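Local coordinates for protein acetate kinase (Entamoeba histolytica, PDB 4H0O) that interconverts acetate and acetyl phosphate as a pyrophosphate-dependent acetate kinase of the ASKHA superfamily, probably using magnesium, at residues Val198-His210 against Ser216-Asp228. Residues are numbered along the deposited sequence; the frame is centred on the assembly and turned at random.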
ATOM      1  N   VAL B 198      14.298  24.728 -14.976  1.00 40.27           N
ATOM      2  CA  VAL B 198      13.232  24.427 -15.928  1.00 40.90           C
ATOM      3  C   VAL B 198      11.823  24.723 -15.388  1.00 40.17           C
ATOM      4  O   VAL B 198      10.921  25.092 -16.148  1.00 38.60           O
ATOM      5  CB  VAL B 198      13.377  22.969 -16.450  1.00 41.92           C
ATOM      6  CG1 VAL B 198      12.052  22.388 -16.883  1.00 51.81           C
ATOM      7  CG2 VAL B 198      14.386  22.916 -17.593  1.00 51.04           C
ATOM      8  N   ILE B 199      11.642  24.585 -14.074  1.00 41.62           N
ATOM      9  CA  ILE B 199      10.366  24.914 -13.432  1.00 35.11           C
ATOM     10  C   ILE B 199      10.557  25.635 -12.098  1.00 37.78           C
ATOM     11  O   ILE B 199      11.652  25.635 -11.535  1.00 43.95           O
ATOM     12  CB  ILE B 199       9.503  23.659 -13.165  1.00 41.12           C
ATOM     13  CG1 ILE B 199      10.197  22.732 -12.169  1.00 36.48           C
ATOM     14  CG2 ILE B 199       9.180  22.924 -14.460  1.00 39.62           C
ATOM     15  CD1 ILE B 199       9.231  21.887 -11.358  1.00 53.34           C
ATOM     16  N   ASP B 200       9.486  26.240 -11.592  1.00 41.73           N
ATOM     17  CA  ASP B 200       9.501  26.851 -10.267  1.00 39.75           C
ATOM     18  C   ASP B 200       9.285  25.759  -9.218  1.00 44.22           C
ATOM     19  O   ASP B 200       8.151  25.490  -8.817  1.00 43.35           O
ATOM     20  CB  ASP B 200       8.401  27.911 -10.161  1.00 48.02           C
ATOM     21  CG  ASP B 200       8.575  28.830  -8.960  1.00 50.93           C
ATOM     22  OD1 ASP B 200       9.256  28.444  -7.986  1.00 49.57           O
ATOM     23  OD2 ASP B 200       8.018  29.948  -8.995  1.00 60.41           O
ATOM     24  N   VAL B 201      10.376  25.133  -8.782  1.00 50.00           N
ATOM     25  CA  VAL B 201      10.313  24.031  -7.822  1.00 42.96           C
ATOM     26  C   VAL B 201       9.730  24.464  -6.472  1.00 45.86           C
ATOM     27  O   VAL B 201       8.942  23.734  -5.868  1.00 44.61           O
ATOM     28  CB  VAL B 201      11.704  23.379  -7.616  1.00 39.04           C
ATOM     29  CG1 VAL B 201      11.688  22.436  -6.433  1.00 35.60           C
ATOM     30  CG2 VAL B 201      12.145  22.635  -8.872  1.00 33.47           C
ATOM     31  N   SER B 202      10.101  25.658  -6.019  1.00 48.06           N
ATOM     32  CA  SER B 202       9.671  26.167  -4.714  1.00 48.12           C
ATOM     33  C   SER B 202       8.163  26.393  -4.584  1.00 47.12           C
ATOM     34  O   SER B 202       7.661  26.616  -3.482  1.00 60.03           O
ATOM     35  CB  SER B 202      10.431  27.448  -4.356  1.00 45.16           C
ATOM     36  OG  SER B 202      10.683  28.235  -5.507  1.00 64.62           O
ATOM     37  N   HIS B 203       7.448  26.347  -5.705  1.00 50.33           N
ATOM     38  CA  HIS B 203       5.991  26.447  -5.693  1.00 50.76           C
ATOM     39  C   HIS B 203       5.414  25.382  -6.612  1.00 50.45           C
ATOM     40  O   HIS B 203       4.722  25.690  -7.586  1.00 56.57           O
ATOM     41  CB  HIS B 203       5.537  27.842  -6.130  1.00 51.31           C
ATOM     42  CG  HIS B 203       6.070  28.944  -5.271  1.00 60.00           C
ATOM     43  ND1 HIS B 203       5.501  29.295  -4.067  1.00 58.10           N
ATOM     44  CD2 HIS B 203       7.134  29.773  -5.437  1.00 52.88           C
ATOM     45  CE1 HIS B 203       6.183  30.291  -3.528  1.00 61.99           C
ATOM     46  NE2 HIS B 203       7.179  30.597  -4.342  1.00 61.48           N
ATOM     47  N   SER B 204       5.703  24.125  -6.289  1.00 43.34           N
ATOM     48  CA  SER B 204       5.351  23.010  -7.155  1.00 43.38           C
ATOM     49  C   SER B 204       4.979  21.780  -6.342  1.00 41.52           C
ATOM     50  O   SER B 204       5.502  21.564  -5.245  1.00 38.10           O
ATOM     51  CB  SER B 204       6.528  22.668  -8.069  1.00 47.34           C
ATOM     52  OG  SER B 204       7.653  22.252  -7.308  1.00 52.71           O
ATOM     53  N   LYS B 205       4.066  20.983  -6.885  1.00 36.99           N
ATOM     54  CA  LYS B 205       3.761  19.672  -6.329  1.00 35.60           C
ATOM     55  C   LYS B 205       4.215  18.630  -7.337  1.00 35.00           C
ATOM     56  O   LYS B 205       3.661  18.525  -8.437  1.00 27.76           O
ATOM     57  CB  LYS B 205       2.268  19.541  -6.035  1.00 33.36           C
ATOM     58  CG  LYS B 205       1.792  20.458  -4.922  1.00 31.86           C
ATOM     59  CD  LYS B 205       0.282  20.437  -4.778  1.00 40.29           C
ATOM     60  CE  LYS B 205      -0.160  21.370  -3.666  1.00 41.99           C
ATOM     61  NZ  LYS B 205       0.578  21.086  -2.404  1.00 47.12           N
ATOM     62  N   ILE B 206       5.241  17.875  -6.962  1.00 34.39           N
ATOM     63  CA  ILE B 206       5.895  16.962  -7.885  1.00 34.75           C
ATOM     64  C   ILE B 206       5.819  15.532  -7.367  1.00 33.31           C
ATOM     65  O   ILE B 206       6.043  15.283  -6.179  1.00 30.24           O
ATOM     66  CB  ILE B 206       7.372  17.364  -8.087  1.00 34.95           C
ATOM     67  CG1 ILE B 206       7.462  18.827  -8.536  1.00 37.38           C
ATOM     68  CG2 ILE B 206       8.055  16.453  -9.091  1.00 23.86           C
ATOM     69  CD1 ILE B 206       8.879  19.327  -8.762  1.00 31.27           C
ATOM     70  N   ILE B 207       5.469  14.603  -8.253  1.00 25.59           N
ATOM     71  CA  ILE B 207       5.583  13.183  -7.951  1.00 29.13           C
ATOM     72  C   ILE B 207       6.640  12.593  -8.876  1.00 28.71           C
ATOM     73  O   ILE B 207       6.498  12.623 -10.103  1.00 29.44           O
ATOM     74  CB  ILE B 207       4.243  12.431  -8.121  1.00 29.52           C
ATOM     75  CG1 ILE B 207       3.236  12.885  -7.063  1.00 24.85           C
ATOM     76  CG2 ILE B 207       4.456  10.926  -8.014  1.00 25.84           C
ATOM     77  CD1 ILE B 207       1.891  12.175  -7.133  1.00 22.73           C
ATOM     78  N   ALA B 208       7.711  12.076  -8.285  1.00 30.35           N
ATOM     79  CA  ALA B 208       8.799  11.491  -9.060  1.00 25.76           C
ATOM     80  C   ALA B 208       8.751   9.971  -8.988  1.00 29.13           C
ATOM     81  O   ALA B 208       8.481   9.403  -7.930  1.00 32.41           O
ATOM     82  CB  ALA B 208      10.132  12.000  -8.567  1.00 28.00           C
ATOM     83  N   CYS B 209       9.026   9.315 -10.111  1.00 29.27           N
ATOM     84  CA  CYS B 209       9.036   7.857 -10.149  1.00 29.36           C
ATOM     85  C   CYS B 209      10.422   7.331 -10.517  1.00 30.25           C
ATOM     86  O   CYS B 209      10.854   7.434 -11.669  1.00 27.64           O
ATOM     87  CB  CYS B 209       8.003   7.343 -11.149  1.00 28.91           C
ATOM     88  SG  CYS B 209       6.340   7.996 -10.906  1.00 37.41           S
ATOM     89  N   HIS B 210      11.122   6.780  -9.531  1.00 31.29           N
ATOM     90  CA  HIS B 210      12.406   6.136  -9.775  1.00 25.58           C
ATOM     91  C   HIS B 210      12.140   4.695 -10.194  1.00 29.42           C
ATOM     92  O   HIS B 210      12.033   3.801  -9.350  1.00 32.50           O
ATOM     93  CB  HIS B 210      13.270   6.179  -8.511  1.00 25.14           C
ATOM     94  CG  HIS B 210      14.632   5.584  -8.673  1.00 36.93           C
ATOM     95  ND1 HIS B 210      15.788   6.323  -8.585  1.00 36.81           N
ATOM     96  CD2 HIS B 210      15.029   4.298  -8.900  1.00 36.15           C
ATOM     97  CE1 HIS B 210      16.838   5.536  -8.757  1.00 37.80           C
ATOM     98  NE2 HIS B 210      16.397   4.303  -8.951  1.00 31.31           N
ATOM     99  N   SER B 216      12.540   0.071  -7.068  1.00 30.07           N
ATOM    100  CA  SER B 216      11.696   1.112  -7.643  1.00 29.69           C
ATOM    101  C   SER B 216      10.888   1.790  -6.545  1.00 32.05           C
ATOM    102  O   SER B 216      10.447   1.136  -5.595  1.00 29.77           O
ATOM    103  CB  SER B 216      10.750   0.535  -8.700  1.00 30.80           C
ATOM    104  OG  SER B 216      11.424   0.301  -9.924  1.00 33.30           O
ATOM    105  N   SER B 217      10.687   3.097  -6.684  1.00 27.49           N
ATOM    106  CA  SER B 217       9.901   3.850  -5.712  1.00 30.15           C
ATOM    107  C   SER B 217       9.309   5.120  -6.320  1.00 30.13           C
ATOM    108  O   SER B 217       9.717   5.560  -7.398  1.00 30.41           O
ATOM    109  CB  SER B 217      10.755   4.203  -4.489  1.00 21.47           C
ATOM    110  OG  SER B 217      11.690   5.221  -4.793  1.00 29.18           O
ATOM    111  N   CYS B 218       8.332   5.693  -5.623  1.00 27.80           N
ATOM    112  CA  CYS B 218       7.783   6.999  -5.968  1.00 28.20           C
ATOM    113  C   CYS B 218       7.981   7.945  -4.796  1.00 32.80           C
ATOM    114  O   CYS B 218       8.033   7.510  -3.641  1.00 31.42           O
ATOM    115  CB  CYS B 218       6.290   6.901  -6.274  1.00 30.18           C
ATOM    116  SG  CYS B 218       5.898   6.060  -7.808  1.00 36.79           S
ATOM    117  N   CYS B 219       8.079   9.238  -5.087  1.00 26.05           N
ATOM    118  CA  CYS B 219       8.228  10.228  -4.031  1.00 28.80           C
ATOM    119  C   CYS B 219       7.313  11.432  -4.252  1.00 34.64           C
ATOM    120  O   CYS B 219       7.294  12.016  -5.339  1.00 30.72           O
ATOM    121  CB  CYS B 219       9.682  10.690  -3.935  1.00 25.03           C
ATOM    122  SG  CYS B 219      10.031  11.735  -2.500  1.00 36.97           S
ATOM    123  N   GLY B 220       6.552  11.797  -3.224  1.00 31.38           N
ATOM    124  CA  GLY B 220       5.752  13.007  -3.282  1.00 22.89           C
ATOM    125  C   GLY B 220       6.589  14.175  -2.794  1.00 30.13           C
ATOM    126  O   GLY B 220       7.070  14.167  -1.658  1.00 34.33           O
ATOM    127  N   ILE B 221       6.768  15.177  -3.649  1.00 29.41           N
ATOM    128  CA  ILE B 221       7.661  16.287  -3.341  1.00 31.79           C
ATOM    129  C   ILE B 221       6.941  17.639  -3.333  1.00 35.30           C
ATOM    130  O   ILE B 221       6.381  18.069  -4.348  1.00 26.60           O
ATOM    131  CB  ILE B 221       8.849  16.317  -4.319  1.00 34.57           C
ATOM    132  CG1 ILE B 221       9.634  15.006  -4.214  1.00 26.89           C
ATOM    133  CG2 ILE B 221       9.752  17.503  -4.026  1.00 26.69           C
ATOM    134  CD1 ILE B 221      10.623  14.784  -5.334  1.00 27.69           C
ATOM    135  N   VAL B 222       6.954  18.299  -2.177  1.00 36.37           N
ATOM    136  CA  VAL B 222       6.315  19.602  -2.028  1.00 30.45           C
ATOM    137  C   VAL B 222       7.372  20.684  -1.859  1.00 32.80           C
ATOM    138  O   VAL B 222       8.090  20.711  -0.855  1.00 35.21           O
ATOM    139  CB  VAL B 222       5.347  19.628  -0.828  1.00 39.57           C
ATOM    140  CG1 VAL B 222       4.689  21.001  -0.696  1.00 26.37           C
ATOM    141  CG2 VAL B 222       4.290  18.552  -0.982  1.00 36.68           C
ATOM    142  N   ASN B 223       7.464  21.567  -2.851  1.00 42.99           N
ATOM    143  CA  ASN B 223       8.418  22.672  -2.829  1.00 42.24           C
ATOM    144  C   ASN B 223       9.874  22.232  -2.646  1.00 41.49           C
ATOM    145  O   ASN B 223      10.630  22.856  -1.901  1.00 34.99           O
ATOM    146  CB  ASN B 223       8.014  23.713  -1.777  1.00 36.93           C
ATOM    147  CG  ASN B 223       6.607  24.247  -1.998  1.00 52.06           C
ATOM    148  OD1 ASN B 223       6.039  24.107  -3.087  1.00 42.82           O
ATOM    149  ND2 ASN B 223       6.041  24.872  -0.969  1.00 41.55           N
ATOM    150  N   GLY B 224      10.253  21.153  -3.327  1.00 35.45           N
ATOM    151  CA  GLY B 224      11.627  20.684  -3.318  1.00 27.91           C
ATOM    152  C   GLY B 224      11.964  19.683  -2.228  1.00 32.80           C
ATOM    153  O   GLY B 224      13.093  19.187  -2.167  1.00 33.79           O
ATOM    154  N   LYS B 225      10.992  19.379  -1.370  1.00 34.72           N
ATOM    155  CA  LYS B 225      11.236  18.490  -0.236  1.00 42.14           C
ATOM    156  C   LYS B 225      10.347  17.250  -0.240  1.00 36.92           C
ATOM    157  O   LYS B 225       9.164  17.319  -0.583  1.00 36.87           O
ATOM    158  CB  LYS B 225      11.100  19.256   1.086  1.00 39.00           C
ATOM    159  CG  LYS B 225      12.291  20.166   1.373  1.00 41.29           C
ATOM    160  CD  LYS B 225      11.868  21.515   1.934  1.00 54.76           C
ATOM    161  CE  LYS B 225      11.566  21.445   3.420  1.00 62.35           C
ATOM    162  NZ  LYS B 225      11.236  22.793   3.967  1.00 69.61           N
ATOM    163  N   SER B 226      10.932  16.116   0.130  1.00 33.30           N
ATOM    164  CA  SER B 226      10.188  14.867   0.235  1.00 35.92           C
ATOM    165  C   SER B 226       9.089  15.006   1.284  1.00 32.26           C
ATOM    166  O   SER B 226       9.363  15.363   2.431  1.00 30.83           O
ATOM    167  CB  SER B 226      11.134  13.725   0.615  1.00 31.23           C
ATOM    168  OG  SER B 226      10.429  12.508   0.784  1.00 33.89           O
ATOM    169  N   PHE B 227       7.845  14.748   0.885  1.00 34.20           N
ATOM    170  CA  PHE B 227       6.720  14.760   1.812  1.00 25.75           C
ATOM    171  C   PHE B 227       6.392  13.326   2.217  1.00 31.73           C
ATOM    172  O   PHE B 227       6.238  13.020   3.399  1.00 30.75           O
ATOM    173  CB  PHE B 227       5.499  15.437   1.179  1.00 35.61           C
ATOM    174  CG  PHE B 227       4.352  15.636   2.135  1.00 31.83           C
ATOM    175  CD1 PHE B 227       4.255  16.797   2.889  1.00 36.85           C
ATOM    176  CD2 PHE B 227       3.369  14.665   2.279  1.00 38.56           C
ATOM    177  CE1 PHE B 227       3.202  16.984   3.771  1.00 32.79           C
ATOM    178  CE2 PHE B 227       2.311  14.846   3.161  1.00 35.25           C
ATOM    179  CZ  PHE B 227       2.229  16.007   3.906  1.00 39.30           C
ATOM    180  N   ASP B 228       6.279  12.445   1.231  1.00 29.85           N
ATOM    181  CA  ASP B 228       6.140  11.022   1.516  1.00 32.71           C
ATOM    182  C   ASP B 228       6.767  10.203   0.399  1.00 34.08           C
ATOM    183  O   ASP B 228       7.068  10.734  -0.675  1.00 35.56           O
ATOM    184  CB  ASP B 228       4.676  10.629   1.715  1.00 28.02           C
ATOM    185  CG  ASP B 228       4.526   9.304   2.449  1.00 44.35           C
ATOM    186  OD1 ASP B 228       5.502   8.867   3.096  1.00 42.20           O
ATOM    187  OD2 ASP B 228       3.438   8.698   2.384  1.00 45.64           O
TER
HETATM  188  O   HOH W   1       8.182  20.472  -5.339  1.00 38.49           O
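Ile206 and Ile221 sit side by side on one face of a two-stranded antiparallel pairing, Ile206 CB 4.2 Å from Ile221 CB. Ile221 CG1 lies anti to its carbonyl carbon (chi1 -60°), and Ile221 CD1 runs on to Ala208 CB at 4.3 Å; helix 185-195 covers this face through Tyr188 and Ile192. On the other face Cys209 SG and Cys218 SG lie alongside each other at 3.7 Å, a van der Waals contact rather than a disulfide, with Leu313 and Leu320 of helix 299-324 packed on Cys218. Between the faces, Ile206, Ala208 and His210 each exchange two backbone hydrogen bonds with Ile221, Cys219 and Ser217, respectively; Ile221 N to Ile206 O is the shortest at 2.6 Å. Strands 205-211 and 216-222 form a beta hairpin, the first two strands in sequence of a six-stranded mixed sheet of the ribonuclease H-like fold, with 329-333 on the other side of 205-211; a type I' turn from Val222 to Lys225 joins 216-222 to strand 225-229. Next to the hairpin's own connection, His210 CB approaches Ser217 OG at 4.2 Å. The His210 ring, its ND1 hydrogen-bonded to Ser187 OG, stacks with His184, a predicted transition-state stabiliser; Ser217 OG bonds to His184 ND1 and Tyr188 OH, so this end borders the probable active site. At the type I' turn, Asn223 N bonds almost straight to Ser204 O (171° at the hydrogen), while Asn223 OD1 takes Ser204 N at 3.2 Å, the donor tilted 16° from the amide carbonyl plane. Water 1 bridges this edge, donating to Ser204 OG and accepting from Gly224 N.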